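Local coordinates for metallo-beta-lactamase family protein (Staphylococcus aureus, PDB 3R2U) that probably works in sulfur metabolism as an iron-dependent metallo-beta-lactamase-fold enzyme fused to a rhodanese-like domain, as in persulfide dioxygenases, at residues I339-D344 with D361-Y366; E49-D54 with I128-I133; T79-D84 with I276-M281. All coordinates share one frame; numbering follows the deposited sequence. Where two conformers were deposited one is given.

Contact 1. Residues I339-D344 with D361-Y366; sequences INLIGD and DDIAGY
The end of Ile363 packs against two residues of the neighbouring strand: its CD1 lies 3.9 Å from Ile339 CG2 and equally far from Leu341 CG. Its second torsion, -61° rather than extended, carries CD1 toward strand 339-342 and across Leu341 at about a right angle. All three side chains share one face of a parallel sheet, where helix 345-356 covers Leu341 through Ala351 and Thr352, and Ile363 through Leu355. The backbone sets this register: Ala364 N donates to Ile339 O at 2.8 Å, and Leu341 N to Gly365 O at 3.2 Å.

Asn340 turns to the opposite face, its OD1 within 3.9 Å of Ala364 CB and its polar ends held by Arg297 (OD1) and Asn294 O (ND2). Tyr366 returns to the helix-covered face against Val348; its chi1 of 75° sends the ring toward Gly343, where CD2 stands 3.5 Å from Gly343 O, met obliquely. The Tyr366 hydroxyl bonds Asp67 of the second subunit.

The chemistry is therefore divided: main-chain bonds align two strands of a beta-alpha-beta unit, aliphatic side chains pack on the helix-covered face, and the polar tips of Asn340 and Tyr366 are anchored beyond the pair.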
ATOM      1  N   ILE A 339       4.346 -24.802 -11.039  1.00 18.84           N
ATOM      2  CA  ILE A 339       5.554 -24.500 -10.289  1.00 18.53           C
ATOM      3  C   ILE A 339       5.266 -23.970  -8.895  1.00 17.99           C
ATOM      4  O   ILE A 339       4.248 -23.321  -8.687  1.00 17.51           O
ATOM      5  CB  ILE A 339       6.319 -23.437 -11.118  1.00 20.25           C
ATOM      6  CG1 ILE A 339       6.860 -24.102 -12.381  1.00 21.63           C
ATOM      7  CG2 ILE A 339       7.396 -22.736 -10.323  1.00 20.24           C
ATOM      8  CD1 ILE A 339       7.269 -23.150 -13.476  1.00 24.50           C
ATOM      9  N   ASN A 340       6.127 -24.300  -7.930  1.00 16.54           N
ATOM     10  CA  ASN A 340       6.046 -23.725  -6.584  1.00 16.43           C
ATOM     11  C   ASN A 340       7.091 -22.622  -6.421  1.00 16.46           C
ATOM     12  O   ASN A 340       8.150 -22.651  -7.056  1.00 16.53           O
ATOM     13  CB  ASN A 340       6.326 -24.760  -5.498  1.00 16.99           C
ATOM     14  CG  ASN A 340       5.205 -25.757  -5.306  1.00 18.73           C
ATOM     15  OD1 ASN A 340       4.072 -25.538  -5.709  1.00 22.82           O
ATOM     16  ND2 ASN A 340       5.516 -26.841  -4.641  1.00 21.87           N
ATOM     17  N   LEU A 341       6.786 -21.667  -5.555  1.00 16.24           N
ATOM     18  CA  LEU A 341       7.692 -20.611  -5.218  1.00 17.23           C
ATOM     19  C   LEU A 341       7.982 -20.661  -3.726  1.00 17.94           C
ATOM     20  O   LEU A 341       7.133 -21.076  -2.936  1.00 18.84           O
ATOM     21  CB  LEU A 341       7.092 -19.251  -5.568  1.00 16.92           C
ATOM     22  CG  LEU A 341       6.775 -19.005  -7.018  1.00 16.59           C
ATOM     23  CD1 LEU A 341       6.117 -17.610  -7.200  1.00 14.01           C
ATOM     24  CD2 LEU A 341       8.073 -19.190  -7.882  1.00 15.83           C
ATOM     25  N   ILE A 342       9.201 -20.273  -3.354  1.00 18.67           N
ATOM     26  CA  ILE A 342       9.605 -20.206  -1.961  1.00 18.34           C
ATOM     27  C   ILE A 342       9.784 -18.743  -1.578  1.00 18.36           C
ATOM     28  O   ILE A 342      10.525 -17.978  -2.220  1.00 19.41           O
ATOM     29  CB  ILE A 342      10.879 -21.016  -1.670  1.00 19.82           C
ATOM     30  CG1 ILE A 342      10.581 -22.514  -1.825  1.00 22.67           C
ATOM     31  CG2 ILE A 342      11.395 -20.709  -0.225  1.00 18.18           C
ATOM     32  CD1 ILE A 342      11.726 -23.382  -1.619  1.00 28.22           C
ATOM     33  N   GLY A 343       9.075 -18.335  -0.541  1.00 19.21           N
ATOM     34  CA  GLY A 343       9.162 -16.964  -0.037  1.00 20.41           C
ATOM     35  C   GLY A 343       7.973 -16.666   0.844  1.00 21.38           C
ATOM     36  O   GLY A 343       7.119 -17.529   1.053  1.00 19.46           O
ATOM     37  N   ASP A 344       7.914 -15.447   1.373  1.00 23.55           N
ATOM     38  CA  ASP A 344       6.761 -15.048   2.177  1.00 24.43           C
ATOM     39  C   ASP A 344       5.590 -14.716   1.240  1.00 24.37           C
ATOM     40  O   ASP A 344       5.784 -14.403   0.063  1.00 23.37           O
ATOM     41  CB  ASP A 344       7.118 -13.882   3.117  1.00 27.20           C
ATOM     42  CG  ASP A 344       7.451 -12.605   2.371  1.00 29.12           C
ATOM     43  OD1 ASP A 344       8.649 -12.274   2.294  1.00 40.59           O
ATOM     44  OD2 ASP A 344       6.526 -11.962   1.819  1.00 30.59           O
ATOM     45  N   ASP A 361       0.663 -18.534 -15.936  1.00 15.53           N
ATOM     46  CA  ASP A 361      -0.417 -18.383 -14.944  1.00 15.79           C
ATOM     47  C   ASP A 361      -0.548 -19.608 -14.042  1.00 16.88           C
ATOM     48  O   ASP A 361      -1.558 -19.764 -13.366  1.00 16.81           O
ATOM     49  CB  ASP A 361      -1.781 -18.220 -15.677  1.00 16.54           C
ATOM     50  CG  ASP A 361      -1.906 -16.906 -16.443  1.00 18.40           C
ATOM     51  OD1 ASP A 361      -1.158 -15.931 -16.179  1.00 18.72           O
ATOM     52  OD2 ASP A 361      -2.791 -16.842 -17.311  1.00 20.48           O
ATOM     53  N   ASP A 362       0.463 -20.464 -14.013  1.00 16.65           N
ATOM     54  CA  ASP A 362       0.331 -21.764 -13.349  1.00 18.04           C
ATOM     55  C   ASP A 362       1.118 -21.999 -12.044  1.00 17.10           C
ATOM     56  O   ASP A 362       1.429 -23.145 -11.714  1.00 16.98           O
ATOM     57  CB  ASP A 362       0.638 -22.864 -14.366  1.00 18.17           C
ATOM     58  CG  ASP A 362      -0.396 -22.927 -15.486  1.00 22.53           C
ATOM     59  OD1 ASP A 362      -1.513 -22.441 -15.289  1.00 26.27           O
ATOM     60  OD2 ASP A 362      -0.094 -23.469 -16.567  1.00 30.23           O
ATOM     61  N   ILE A 363       1.395 -20.941 -11.293  1.00 15.99           N
ATOM     62  CA  ILE A 363       2.031 -21.104  -9.978  1.00 16.82           C
ATOM     63  C   ILE A 363       1.008 -21.870  -9.153  1.00 17.46           C
ATOM     64  O   ILE A 363      -0.160 -21.478  -9.067  1.00 17.62           O
ATOM     65  CB  ILE A 363       2.369 -19.786  -9.317  1.00 15.99           C
ATOM     66  CG1 ILE A 363       3.441 -19.063 -10.126  1.00 17.64           C
ATOM     67  CG2 ILE A 363       2.883 -19.992  -7.886  1.00 15.29           C
ATOM     68  CD1 ILE A 363       4.762 -19.821 -10.249  1.00 18.75           C
ATOM     69  N   ALA A 364       1.441 -22.981  -8.590  1.00 16.62           N
ATOM     70  CA  ALA A 364       0.554 -23.860  -7.836  1.00 17.82           C
ATOM     71  C   ALA A 364       0.482 -23.559  -6.347  1.00 18.60           C
ATOM     72  O   ALA A 364      -0.487 -23.911  -5.693  1.00 20.42           O
ATOM     73  CB  ALA A 364       0.949 -25.316  -8.059  1.00 16.26           C
ATOM     74  N   GLY A 365       1.485 -22.897  -5.812  1.00 18.63           N
ATOM     75  CA  GLY A 365       1.484 -22.593  -4.388  1.00 18.33           C
ATOM     76  C   GLY A 365       2.860 -22.202  -3.929  1.00 17.92           C
ATOM     77  O   GLY A 365       3.748 -22.049  -4.742  1.00 17.96           O
ATOM     78  N   TYR A 366       3.024 -21.992  -2.627  1.00 18.31           N
ATOM     79  CA  TYR A 366       4.301 -21.576  -2.104  1.00 18.06           C
ATOM     80  C   TYR A 366       4.631 -22.283  -0.795  1.00 19.74           C
ATOM     81  O   TYR A 366       3.768 -22.898  -0.171  1.00 18.55           O
ATOM     82  CB  TYR A 366       4.339 -20.058  -1.891  1.00 17.78           C
ATOM     83  CG  TYR A 366       3.562 -19.550  -0.676  1.00 17.12           C
ATOM     84  CD1 TYR A 366       2.218 -19.242  -0.769  1.00 15.59           C
ATOM     85  CD2 TYR A 366       4.188 -19.370   0.555  1.00 21.35           C
ATOM     86  CE1 TYR A 366       1.497 -18.798   0.338  1.00 16.40           C
ATOM     87  CE2 TYR A 366       3.480 -18.921   1.666  1.00 20.13           C
ATOM     88  CZ  TYR A 366       2.129 -18.651   1.545  1.00 20.36           C
ATOM     89  OH  TYR A 366       1.425 -18.206   2.617  1.00 18.95           O
TER

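Contact 2. Residues E49-D54 with I128-I133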
ATOM      1  N   GLU A  49     -10.512  10.182 -26.958  1.00 24.31           N
ATOM      2  CA  GLU A  49     -10.059   8.880 -27.427  1.00 25.03           C
ATOM      3  C   GLU A  49      -8.623   8.655 -26.995  1.00 22.99           C
ATOM      4  O   GLU A  49      -7.853   9.591 -26.889  1.00 23.82           O
ATOM      5  CB  GLU A  49     -10.237   8.733 -28.942  1.00 23.94           C
ATOM      6  CG  GLU A  49     -11.717   8.772 -29.320  1.00 32.69           C
ATOM      7  CD  GLU A  49     -12.002   8.551 -30.813  1.00 38.32           C
ATOM      8  OE1 GLU A  49     -11.174   7.960 -31.541  1.00 42.23           O
ATOM      9  OE2 GLU A  49     -13.088   8.955 -31.249  1.00 45.71           O
ATOM     10  N   ALA A  50      -8.276   7.411 -26.719  1.00 21.00           N
ATOM     11  CA  ALA A  50      -6.921   7.091 -26.272  1.00 20.59           C
ATOM     12  C   ALA A  50      -6.507   5.717 -26.765  1.00 19.24           C
ATOM     13  O   ALA A  50      -7.348   4.822 -26.920  1.00 19.77           O
ATOM     14  CB  ALA A  50      -6.825   7.170 -24.758  1.00 18.56           C
ATOM     15  N   MET A  51      -5.209   5.567 -27.010  1.00 18.68           N
ATOM     16  CA  MET A  51      -4.639   4.332 -27.507  1.00 17.21           C
ATOM     17  C   MET A  51      -3.474   3.833 -26.671  1.00 16.92           C
ATOM     18  O   MET A  51      -2.629   4.627 -26.248  1.00 15.38           O
ATOM     19  CB  MET A  51      -4.106   4.538 -28.932  1.00 17.41           C
ATOM     20  CG  MET A  51      -3.358   3.310 -29.478  1.00 20.51           C
ATOM     21  SD  MET A  51      -2.597   3.520 -31.088  1.00 28.90           S
ATOM     22  CE  MET A  51      -3.969   3.172 -32.193  1.00 18.38           C
ATOM     23  N   ILE A  52      -3.429   2.514 -26.442  1.00 16.96           N
ATOM     24  CA  ILE A  52      -2.275   1.890 -25.785  1.00 16.56           C
ATOM     25  C   ILE A  52      -1.407   1.260 -26.872  1.00 17.20           C
ATOM     26  O   ILE A  52      -1.908   0.495 -27.700  1.00 16.49           O
ATOM     27  CB  ILE A  52      -2.641   0.747 -24.841  1.00 16.09           C
ATOM     28  CG1 ILE A  52      -3.663   1.168 -23.786  1.00 18.70           C
ATOM     29  CG2 ILE A  52      -1.379   0.237 -24.151  1.00 14.43           C
ATOM     30  CD1 ILE A  52      -4.277  -0.023 -23.040  1.00 13.72           C
ATOM     31  N   ILE A  53      -0.109   1.557 -26.856  1.00 18.35           N
ATOM     32  CA  ILE A  53       0.844   0.938 -27.781  1.00 17.96           C
ATOM     33  C   ILE A  53       1.685  -0.097 -27.013  1.00 17.91           C
ATOM     34  O   ILE A  53       2.252   0.209 -25.951  1.00 17.29           O
ATOM     35  CB  ILE A  53       1.733   1.981 -28.448  1.00 19.59           C
ATOM     36  CG1 ILE A  53       0.855   2.873 -29.341  1.00 22.41           C
ATOM     37  CG2 ILE A  53       2.821   1.292 -29.267  1.00 17.31           C
ATOM     38  CD1 ILE A  53       1.566   4.017 -29.905  1.00 28.05           C
ATOM     39  N   ASP A  54       1.751  -1.309 -27.565  1.00 16.99           N
ATOM     40  CA  ASP A  54       2.425  -2.455 -26.972  1.00 17.72           C
ATOM     41  C   ASP A  54       1.960  -2.770 -25.536  1.00 17.20           C
ATOM     42  O   ASP A  54       2.757  -2.881 -24.624  1.00 17.54           O
ATOM     43  CB  ASP A  54       3.965  -2.323 -27.084  1.00 17.73           C
ATOM     44  CG  ASP A  54       4.482  -2.553 -28.524  1.00 20.20           C
ATOM     45  OD1 ASP A  54       3.720  -3.136 -29.342  1.00 19.63           O
ATOM     46  OD2 ASP A  54       5.669  -2.202 -28.821  1.00 20.58           O
ATOM     47  N   ILE A 128      -4.033   5.601 -38.896  1.00 26.50           N
ATOM     48  CA  ILE A 128      -4.924   5.279 -37.796  1.00 25.35           C
ATOM     49  C   ILE A 128      -5.138   6.605 -37.071  1.00 24.85           C
ATOM     50  O   ILE A 128      -4.183   7.280 -36.764  1.00 23.60           O
ATOM     51  CB  ILE A 128      -4.275   4.300 -36.804  1.00 23.33           C
ATOM     52  CG1 ILE A 128      -3.787   3.039 -37.509  1.00 24.25           C
ATOM     53  CG2 ILE A 128      -5.243   3.917 -35.686  1.00 22.42           C
ATOM     54  CD1 ILE A 128      -2.876   2.179 -36.635  1.00 21.20           C
ATOM     55  N   TYR A 129      -6.386   6.976 -36.829  1.00 24.63           N
ATOM     56  CA  TYR A 129      -6.697   8.173 -36.087  1.00 25.48           C
ATOM     57  C   TYR A 129      -7.208   7.794 -34.692  1.00 25.79           C
ATOM     58  O   TYR A 129      -8.049   6.897 -34.533  1.00 25.27           O
ATOM     59  CB  TYR A 129      -7.726   9.038 -36.817  1.00 27.86           C
ATOM     60  CG  TYR A 129      -7.185   9.625 -38.095  1.00 30.73           C
ATOM     61  CD1 TYR A 129      -7.350   8.965 -39.313  1.00 33.93           C
ATOM     62  CD2 TYR A 129      -6.489  10.829 -38.088  1.00 33.64           C
ATOM     63  CE1 TYR A 129      -6.847   9.511 -40.495  1.00 36.23           C
ATOM     64  CE2 TYR A 129      -5.979  11.376 -39.261  1.00 35.52           C
ATOM     65  CZ  TYR A 129      -6.161  10.712 -40.454  1.00 35.89           C
ATOM     66  OH  TYR A 129      -5.652  11.240 -41.600  1.00 42.58           O
ATOM     67  N   VAL A 130      -6.621   8.444 -33.691  1.00 25.62           N
ATOM     68  CA  VAL A 130      -7.011   8.329 -32.299  1.00 24.22           C
ATOM     69  C   VAL A 130      -7.547   9.742 -32.026  1.00 24.76           C
ATOM     70  O   VAL A 130      -6.793  10.676 -31.708  1.00 22.43           O
ATOM     71  CB  VAL A 130      -5.802   7.978 -31.403  1.00 24.57           C
ATOM     72  CG1 VAL A 130      -6.237   7.769 -29.957  1.00 23.32           C
ATOM     73  CG2 VAL A 130      -5.120   6.730 -31.932  1.00 21.09           C
ATOM     74  N   GLY A 131      -8.855   9.914 -32.179  1.00 25.22           N
ATOM     75  CA  GLY A 131      -9.431  11.247 -32.084  1.00 25.98           C
ATOM     76  C   GLY A 131      -8.775  12.011 -33.230  1.00 25.24           C
ATOM     77  O   GLY A 131      -8.751  11.526 -34.363  1.00 24.88           O
ATOM     78  N   ASN A 132      -8.160  13.147 -32.934  1.00 26.06           N
ATOM     79  CA  ASN A 132      -7.496  13.944 -33.987  1.00 27.69           C
ATOM     80  C   ASN A 132      -6.005  13.610 -34.168  1.00 26.26           C
ATOM     81  O   ASN A 132      -5.349  14.183 -35.040  1.00 27.16           O
ATOM     82  CB  ASN A 132      -7.661  15.431 -33.709  1.00 28.44           C
ATOM     83  CG  ASN A 132      -9.114  15.858 -33.713  1.00 34.36           C
ATOM     84  OD1 ASN A 132      -9.583  16.485 -32.773  1.00 43.88           O
ATOM     85  ND2 ASN A 132      -9.829  15.506 -34.760  1.00 37.21           N
ATOM     86  N   ILE A 133      -5.480  12.698 -33.352  1.00 24.14           N
ATOM     87  CA  ILE A 133      -4.068  12.279 -33.465  1.00 22.61           C
ATOM     88  C   ILE A 133      -3.984  11.353 -34.641  1.00 23.19           C
ATOM     89  O   ILE A 133      -4.830  10.472 -34.803  1.00 23.60           O
ATOM     90  CB  ILE A 133      -3.557  11.492 -32.243  1.00 21.98           C
ATOM     91  CG1 ILE A 133      -3.763  12.258 -30.939  1.00 21.13           C
ATOM     92  CG2 ILE A 133      -2.054  11.148 -32.419  1.00 20.55           C
ATOM     93  CD1 ILE A 133      -3.526  11.373 -29.716  1.00 18.80           C
TER
HETATM   94  O   HOH W   1     -10.778   7.687 -34.000  1.00 32.39           O
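Ile128 begins the contact by placing its CG2 3.8 Å from Met51 CE. Met51 reaches that far because its chain runs out with CG anti to the backbone N (chi1 174°) and bends at the thioether (chi3 -84°), which brings CE to Ile128; the two side chains cross at about a right angle.

Tyr129 turns its side chain away and takes part through its carbonyl: water 1 donates to Tyr129 O at 2.9 Å and also to Glu49 OE1, bridging the two segments.

Val130 is the main apolar partner, and its two methyls divide the work. CG2 lies 3.7 Å from Met51 CE and also faces Met51 CB, whereas CG1 rests on the main chain of strand 49-53, 3.8 Å from Ala50 C.

Gly131 follows at the first corner of a type II' turn running from Val130 to Ile133, a position whose positive phi suits glycine. Its N donates to Glu49 OE1 over 3.1 Å. The donor stands well above the carboxylate plane, 66° out of it, and the bond is also bent at the hydrogen.

Ile133 closes the turn through paired backbone bonds with Val130 and leads into strand 133-139, whose Leu135 also touches Met51.

Across this junction between the two sheets of the sandwich, the chemistry changes along the line: methyl packing occupies the buried part, while at the partly exposed end one carboxylate oxygen collects both a turn N-H and a water, tying the hairpin to strand 49-53.

Contact 3. Residues T79-D84 with I276-M281; sequences THIHAD and INQFGM. With FE (Fe (III) ion), chain E.
Asn277, in the last turn of helix 269-279, fits against the Ile81 side chain and the backbone of His82. Its CB lies 3.8 Å from His82 O and borders Ile81, the two side chains sliding past each other in opposite directions. CG stands 3.7 Å from His82 O. At the tip, ND2 donates to that oxygen at 2.7 Å, nearly straight (168° at the hydrogen) and exactly in the amide plane. Seen from the acceptor, the donor sits above the carbonyl plane by 49°. ND2 also bonds Phe85 O, and OD1 accepts from Ser87 N, so three backbone groups of the loop fix the amide's rotation.

The loop gripped in this way carries one of the three protein ligands of the iron. His80 NE2 binds the metal at 2.4 Å, and its ND1 donates in the ring plane to Thr79 OG1, which orients the imidazole. His82 makes no metal bond; its ND1 shares a hydrogen bond with iron-bound water 3 at 2.6 Å, and its NE2 bonds Asp54. Asp84 receives water 3 at OD1 and water 4 at OD2, so it belongs to the second shell.

With His143, Asp169 and three waters completing six ligands, this is a two-histidine, one-carboxylate iron site built on the His-x-His-x-Asp loop of the metallo-beta-lactamase fold, consistent with the mono-iron persulfide dioxygenase branch.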
ATOM      1  N   THR A  79       3.407  -3.223 -32.162  1.00 18.06           N
ATOM      2  CA  THR A  79       4.443  -3.079 -33.178  1.00 18.96           C
ATOM      3  C   THR A  79       4.848  -4.364 -33.914  1.00 20.49           C
ATOM      4  O   THR A  79       5.261  -4.309 -35.078  1.00 21.05           O
ATOM      5  CB  THR A  79       5.685  -2.396 -32.591  1.00 19.13           C
ATOM      6  OG1 THR A  79       6.226  -3.178 -31.517  1.00 19.48           O
ATOM      7  CG2 THR A  79       5.304  -0.980 -32.038  1.00 18.54           C
ATOM      8  N   HIS A  80       4.757  -5.504 -33.240  1.00 20.78           N
ATOM      9  CA  HIS A  80       5.149  -6.789 -33.816  1.00 20.39           C
ATOM     10  C   HIS A  80       4.823  -7.924 -32.868  1.00 20.03           C
ATOM     11  O   HIS A  80       4.353  -7.684 -31.745  1.00 19.95           O
ATOM     12  CB  HIS A  80       6.667  -6.801 -34.113  1.00 21.19           C
ATOM     13  CG  HIS A  80       7.542  -6.688 -32.904  1.00 21.95           C
ATOM     14  ND1 HIS A  80       7.634  -5.539 -32.148  1.00 20.69           N
ATOM     15  CD2 HIS A  80       8.420  -7.565 -32.361  1.00 21.98           C
ATOM     16  CE1 HIS A  80       8.496  -5.733 -31.163  1.00 19.35           C
ATOM     17  NE2 HIS A  80       8.991  -6.953 -31.278  1.00 20.31           N
ATOM     18  N   ILE A  81       5.066  -9.155 -33.313  0.70 19.51           N
ATOM     19  CA  ILE A  81       4.828 -10.340 -32.497  0.70 19.79           C
ATOM     20  C   ILE A  81       5.993 -10.437 -31.502  0.70 19.18           C
ATOM     21  O   ILE A  81       7.118 -10.744 -31.871  0.70 19.04           O
ATOM     22  CB  ILE A  81       4.723 -11.632 -33.372  0.70 20.75           C
ATOM     23  CG1 ILE A  81       3.637 -11.470 -34.448  0.70 20.41           C
ATOM     24  CG2 ILE A  81       4.453 -12.831 -32.508  0.70 19.09           C
ATOM     25  CD1 ILE A  81       3.442 -12.702 -35.359  0.70 18.13           C
ATOM     26  N   HIS A  82       5.715 -10.137 -30.236  1.00 19.51           N
ATOM     27  CA  HIS A  82       6.755 -10.079 -29.215  1.00 18.70           C
ATOM     28  C   HIS A  82       7.299 -11.405 -28.774  1.00 20.36           C
ATOM     29  O   HIS A  82       6.583 -12.399 -28.725  1.00 20.23           O
ATOM     30  CB  HIS A  82       6.254  -9.290 -28.009  1.00 19.26           C
ATOM     31  CG  HIS A  82       5.910  -7.884 -28.344  1.00 18.92           C
ATOM     32  ND1 HIS A  82       6.868  -6.951 -28.662  1.00 19.64           N
ATOM     33  CD2 HIS A  82       4.716  -7.252 -28.439  1.00 20.79           C
ATOM     34  CE1 HIS A  82       6.278  -5.796 -28.921  1.00 21.18           C
ATOM     35  NE2 HIS A  82       4.974  -5.956 -28.802  1.00 21.03           N
ATOM     36  N   ALA A  83       8.595 -11.402 -28.468  1.00 20.28           N
ATOM     37  CA  ALA A  83       9.303 -12.591 -28.016  1.00 22.37           C
ATOM     38  C   ALA A  83       9.686 -12.498 -26.552  1.00 21.09           C
ATOM     39  O   ALA A  83      10.160 -13.473 -25.982  1.00 22.72           O
ATOM     40  CB  ALA A  83      10.577 -12.779 -28.848  1.00 22.75           C
ATOM     41  N   ASP A  84       9.445 -11.359 -25.927  1.00 19.68           N
ATOM     42  CA  ASP A  84       9.957 -11.141 -24.577  1.00 21.38           C
ATOM     43  C   ASP A  84       8.957 -10.697 -23.512  1.00 21.36           C
ATOM     44  O   ASP A  84       9.351 -10.382 -22.392  1.00 20.01           O
ATOM     45  CB  ASP A  84      11.183 -10.215 -24.638  1.00 21.18           C
ATOM     46  CG  ASP A  84      10.978  -9.067 -25.580  1.00 22.34           C
ATOM     47  OD1 ASP A  84       9.818  -8.775 -25.924  1.00 21.37           O
ATOM     48  OD2 ASP A  84      11.976  -8.453 -25.983  1.00 30.33           O
ATOM     49  N   ILE A 276       2.824 -17.810 -27.850  1.00 21.56           N
ATOM     50  CA  ILE A 276       1.710 -17.237 -27.074  1.00 21.62           C
ATOM     51  C   ILE A 276       1.167 -15.975 -27.734  1.00 21.27           C
ATOM     52  O   ILE A 276      -0.045 -15.741 -27.775  1.00 20.61           O
ATOM     53  CB  ILE A 276       2.165 -16.925 -25.631  1.00 22.13           C
ATOM     54  CG1 ILE A 276       2.296 -18.243 -24.864  1.00 25.76           C
ATOM     55  CG2 ILE A 276       1.209 -15.976 -24.937  1.00 21.59           C
ATOM     56  CD1 ILE A 276       2.860 -18.083 -23.466  1.00 29.84           C
ATOM     57  N   ASN A 277       2.073 -15.143 -28.240  1.00 19.53           N
ATOM     58  CA  ASN A 277       1.679 -13.925 -28.912  1.00 18.38           C
ATOM     59  C   ASN A 277       1.093 -14.129 -30.292  1.00 19.91           C
ATOM     60  O   ASN A 277       0.201 -13.387 -30.710  1.00 18.94           O
ATOM     61  CB  ASN A 277       2.855 -12.945 -28.924  1.00 18.73           C
ATOM     62  CG  ASN A 277       3.122 -12.408 -27.533  1.00 20.24           C
ATOM     63  OD1 ASN A 277       2.179 -12.285 -26.747  1.00 21.71           O
ATOM     64  ND2 ASN A 277       4.386 -12.153 -27.193  1.00 16.58           N
ATOM     65  N   GLN A 278       1.584 -15.134 -31.007  1.00 19.84           N
ATOM     66  CA  GLN A 278       1.058 -15.409 -32.310  1.00 21.17           C
ATOM     67  C   GLN A 278      -0.330 -16.072 -32.214  1.00 20.10           C
ATOM     68  O   GLN A 278      -1.187 -15.766 -33.017  1.00 18.89           O
ATOM     69  CB  GLN A 278       2.017 -16.321 -33.115  1.00 21.20           C
ATOM     70  CG  GLN A 278       1.479 -16.606 -34.507  1.00 26.62           C
ATOM     71  CD  GLN A 278       2.343 -17.517 -35.344  1.00 28.68           C
ATOM     72  OE1 GLN A 278       3.233 -18.188 -34.840  1.00 26.08           O
ATOM     73  NE2 GLN A 278       2.066 -17.549 -36.638  1.00 28.80           N
ATOM     74  N   PHE A 279      -0.519 -16.974 -31.238  1.00 19.16           N
ATOM     75  CA  PHE A 279      -1.774 -17.748 -31.089  1.00 20.09           C
ATOM     76  C   PHE A 279      -2.756 -17.316 -29.989  1.00 21.07           C
ATOM     77  O   PHE A 279      -3.931 -17.730 -30.004  1.00 22.21           O
ATOM     78  CB  PHE A 279      -1.437 -19.227 -30.910  1.00 19.78           C
ATOM     79  CG  PHE A 279      -0.879 -19.837 -32.132  1.00 19.59           C
ATOM     80  CD1 PHE A 279      -1.723 -20.291 -33.114  1.00 21.52           C
ATOM     81  CD2 PHE A 279       0.492 -19.886 -32.347  1.00 19.39           C
ATOM     82  CE1 PHE A 279      -1.211 -20.840 -34.306  1.00 25.37           C
ATOM     83  CE2 PHE A 279       1.014 -20.434 -33.527  1.00 19.00           C
ATOM     84  CZ  PHE A 279       0.161 -20.904 -34.500  1.00 23.29           C
ATOM     85  N   GLY A 280      -2.276 -16.474 -29.081  1.00 19.68           N
ATOM     86  CA  GLY A 280      -3.056 -15.981 -27.956  1.00 19.97           C
ATOM     87  C   GLY A 280      -3.050 -16.936 -26.790  1.00 19.36           C
ATOM     88  O   GLY A 280      -2.702 -18.102 -26.932  1.00 19.62           O
ATOM     89  N   MET A 281      -3.396 -16.422 -25.618  1.00 19.06           N
ATOM     90  CA  MET A 281      -3.551 -17.255 -24.438  1.00 19.14           C
ATOM     91  C   MET A 281      -4.782 -16.764 -23.682  1.00 19.85           C
ATOM     92  O   MET A 281      -5.414 -15.801 -24.094  1.00 18.00           O
ATOM     93  CB  MET A 281      -2.317 -17.199 -23.551  1.00 20.56           C
ATOM     94  CG  MET A 281      -2.068 -15.816 -22.879  1.00 17.60           C
ATOM     95  SD  MET A 281      -0.670 -15.874 -21.749  1.00 20.52           S
ATOM     96  CE  MET A 281      -1.241 -17.109 -20.591  1.00 17.69           C
TER
HETATM   97 FE    FE E 443      10.750  -8.049 -30.113  1.00 52.55          FE
HETATM   98  O   HOH W   2       9.925 -10.116 -30.912  1.00 15.09           O
HETATM   99  O   HOH W   3       9.247  -8.029 -28.395  1.00 15.67           O
HETATM  100  O   HOH W   4      12.189  -9.075 -28.880  1.00 19.61           O

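Overall arrangement
Contact 2 and the 79-84 side of contact 3 lie in the metallo-beta-lactamase region, and helix 269-279 packs on it; the two centres are about 21 Å apart and their segments alternate in sequence. They meet directly: Asp54, just past strand 49-53, probably accepts from Thr79 N at its OD1, joining the junction of the two sheets to the iron loop. Contact 1 comes later, in the separate four-stranded parallel sheet, an arrangement consistent with a rhodanese-like module. Its centre is about 38 Å from that of contact 2 and about 25 Å from that of contact 3, which it touches where Asp361 OD2 packs 3.6 Å from Met281 CE. Residues following helix 269-279 thus border both parts.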